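Local coordinates for peroxiredoxin PRX1, mitochondrial (Saccharomyces cerevisiae, PDB 5YKJ), which reduces peroxides as a mitochondrial 1-Cys peroxiredoxin whose oxidised cysteine is probably restored by the glutathione and thioredoxin systems, at residues Val189-Ala194 against Gly199-Ile204. Sequence-based numbering, arbitrary orientation.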
loop_
_atom_site.group_PDB
_atom_site.type_symbol
_atom_site.label_atom_id
_atom_site.label_comp_id
_atom_site.label_asym_id
_atom_site.label_seq_id
_atom_site.Cartn_x
_atom_site.Cartn_y
_atom_site.Cartn_z
ATOM N N VAL A 189 -4.959 -27.096 6.343
ATOM C CA VAL A 189 -4.050 -27.873 7.158
ATOM C C VAL A 189 -4.817 -28.791 8.116
ATOM O O VAL A 189 -5.484 -28.354 8.963
ATOM C CB VAL A 189 -3.113 -26.958 7.994
ATOM C CG1 VAL A 189 -2.193 -27.755 8.883
ATOM C CG2 VAL A 189 -2.284 -26.096 7.079
ATOM N N SER A 190 -4.617 -30.100 7.964
ATOM C CA SER A 190 -5.260 -31.083 8.819
ATOM C C SER A 190 -4.743 -31.019 10.234
ATOM O O SER A 190 -3.724 -30.491 10.479
ATOM C CB SER A 190 -5.039 -32.492 8.260
ATOM O OG SER A 190 -3.743 -32.943 8.529
ATOM N N ASN A 191 -5.500 -31.577 11.164
ATOM C CA ASN A 191 -5.083 -31.559 12.537
ATOM C C ASN A 191 -3.711 -32.249 12.725
ATOM O O ASN A 191 -2.939 -31.789 13.458
ATOM C CB ASN A 191 -6.146 -32.180 13.450
ATOM C CG ASN A 191 -7.214 -31.169 13.935
ATOM O OD1 ASN A 191 -7.445 -30.133 13.343
ATOM N ND2 ASN A 191 -7.900 -31.547 14.973
ATOM N N ASP A 192 -3.489 -33.360 12.041
ATOM C CA ASP A 192 -2.222 -34.045 12.137
ATOM C C ASP A 192 -1.095 -33.189 11.568
ATOM O O ASP A 192 -0.097 -33.101 12.135
ATOM C CB ASP A 192 -2.251 -35.399 11.449
ATOM C CG ASP A 192 -2.782 -36.498 12.327
ATOM O OD1 ASP A 192 -3.010 -36.284 13.506
ATOM O OD2 ASP A 192 -3.000 -37.560 11.759
ATOM N N GLU A 193 -1.332 -32.571 10.435
ATOM C CA GLU A 193 -0.370 -31.671 9.793
ATOM C C GLU A 193 -0.142 -30.489 10.714
ATOM O O GLU A 193 0.936 -30.024 10.840
ATOM C CB GLU A 193 -0.861 -31.206 8.414
ATOM C CG GLU A 193 -0.688 -32.148 7.218
ATOM C CD GLU A 193 -1.450 -31.747 5.950
ATOM O OE1 GLU A 193 -1.066 -32.214 4.862
ATOM O OE2 GLU A 193 -2.411 -30.982 5.983
ATOM N N ALA A 194 -1.186 -30.020 11.368
ATOM C CA ALA A 194 -1.052 -28.943 12.302
ATOM C C ALA A 194 -0.195 -29.309 13.518
ATOM O O ALA A 194 0.521 -28.485 14.032
ATOM C CB ALA A 194 -2.423 -28.428 12.730
ATOM N N GLY A 199 2.663 -27.685 16.591
ATOM C CA GLY A 199 2.680 -28.165 17.939
ATOM C C GLY A 199 1.346 -28.331 18.647
ATOM O O GLY A 199 0.766 -29.405 18.533
ATOM N N GLN A 200 0.954 -27.327 19.402
ATOM C CA GLN A 200 -0.265 -27.308 20.169
ATOM C C GLN A 200 -1.164 -26.218 19.584
ATOM O O GLN A 200 -0.672 -25.252 19.110
ATOM C CB GLN A 200 0.007 -26.944 21.616
ATOM C CG GLN A 200 0.638 -28.026 22.489
ATOM C CD GLN A 200 0.891 -27.560 23.896
ATOM O OE1 GLN A 200 0.325 -26.568 24.312
ATOM N NE2 GLN A 200 1.785 -28.251 24.635
ATOM N N PHE A 201 -2.455 -26.448 19.634
ATOM C CA PHE A 201 -3.458 -25.505 19.168
ATOM C C PHE A 201 -4.734 -25.710 19.955
ATOM O O PHE A 201 -4.958 -26.753 20.498
ATOM C CB PHE A 201 -3.708 -25.597 17.647
ATOM C CG PHE A 201 -4.117 -26.947 17.145
ATOM C CD1 PHE A 201 -5.424 -27.324 17.135
ATOM C CD2 PHE A 201 -3.204 -27.796 16.630
ATOM C CE1 PHE A 201 -5.796 -28.539 16.678
ATOM C CE2 PHE A 201 -3.558 -29.014 16.146
ATOM C CZ PHE A 201 -4.859 -29.390 16.152
ATOM N N ASN A 202 -5.530 -24.661 19.995
ATOM C CA ASN A 202 -6.802 -24.636 20.661
ATOM C C ASN A 202 -7.892 -24.679 19.613
ATOM O O ASN A 202 -8.117 -23.712 18.978
ATOM C CB ASN A 202 -6.897 -23.328 21.422
ATOM C CG ASN A 202 -8.188 -23.152 22.152
ATOM O OD1 ASN A 202 -8.967 -24.045 22.284
ATOM N ND2 ASN A 202 -8.399 -21.978 22.613
ATOM N N GLU A 203 -8.571 -25.813 19.513
ATOM C CA GLU A 203 -9.642 -26.052 18.565
ATOM C C GLU A 203 -10.962 -25.593 19.160
ATOM O O GLU A 203 -11.507 -26.239 19.965
ATOM C CB GLU A 203 -9.715 -27.541 18.195
ATOM C CG GLU A 203 -10.657 -27.841 17.037
ATOM C CD GLU A 203 -10.713 -29.313 16.738
ATOM O OE1 GLU A 203 -11.787 -29.828 16.504
ATOM O OE2 GLU A 203 -9.684 -29.888 16.683
ATOM N N ILE A 204 -11.377 -24.405 18.754
ATOM C CA ILE A 204 -12.634 -23.812 19.138
ATOM C C ILE A 204 -13.767 -24.505 18.370
ATOM O O ILE A 204 -14.739 -24.851 18.875
ATOM C CB ILE A 204 -12.634 -22.290 18.940
ATOM C CG1 ILE A 204 -11.502 -21.633 19.712
ATOM C CG2 ILE A 204 -14.010 -21.747 19.281
ATOM C CD1 ILE A 204 -11.628 -21.860 21.180
#
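Asn191, in the first turn of helix 191-198, gives an amide hydrogen to Glu203 on strand 202-205: ND2 lies 3.0 Å from OE2. The N-H...O angle is 156°, and the hydrogen leaves in the plane of the amide to reach the syn side of the carboxylate, somewhat out of the carboxylate plane. The two flat groups are turned 66° apart. Glu203 suits this place because its chain, with CG anti to the backbone N (chi1 -170°) and extended beyond, is long enough to carry the carboxylate across to the Asn191 amide. Phe201 lies alongside the bond: its CZ comes within 3.7 Å of Asn191 CG, ring and amide are steeply inclined, and ND2 sits at the ring edge, in its plane. Further along the same ring, CE2 meets the methyl CB of Ala194 at 3.6 Å, where a small residue lets the helix come close to the aromatic. Ile185 touches both Ala194 and Phe201, adding to this apolar patch.

The polar end of Asn191 is shared, since its OD1 accepts from Arg209 of strand 208-211, which also bonds to Val189 O. Ser190 fixes where the helix begins: its OG receives Glu193 N at 3.1 Å, and Glu193 OE2 takes Ser190 N in return, a capping box. At the far end Gly199, with positive phi, turns the chain out of the helix toward the strand, its N making a weak bond to Ala194 O; a CB there would press on the preceding carbonyl O, hence glycine.

With an alanine here instead of the asparagine, Glu203 is likely to lose its amide donor, Arg209 one acceptor, and Phe201 the amide beside its edge. The contact thus joins helix 191-198 to an edge strand of the three-stranded antiparallel sheet in the C-terminal part of this 1-Cys peroxiredoxin, where one amide serves carboxylate and guanidinium at once, donating to one and accepting from the other.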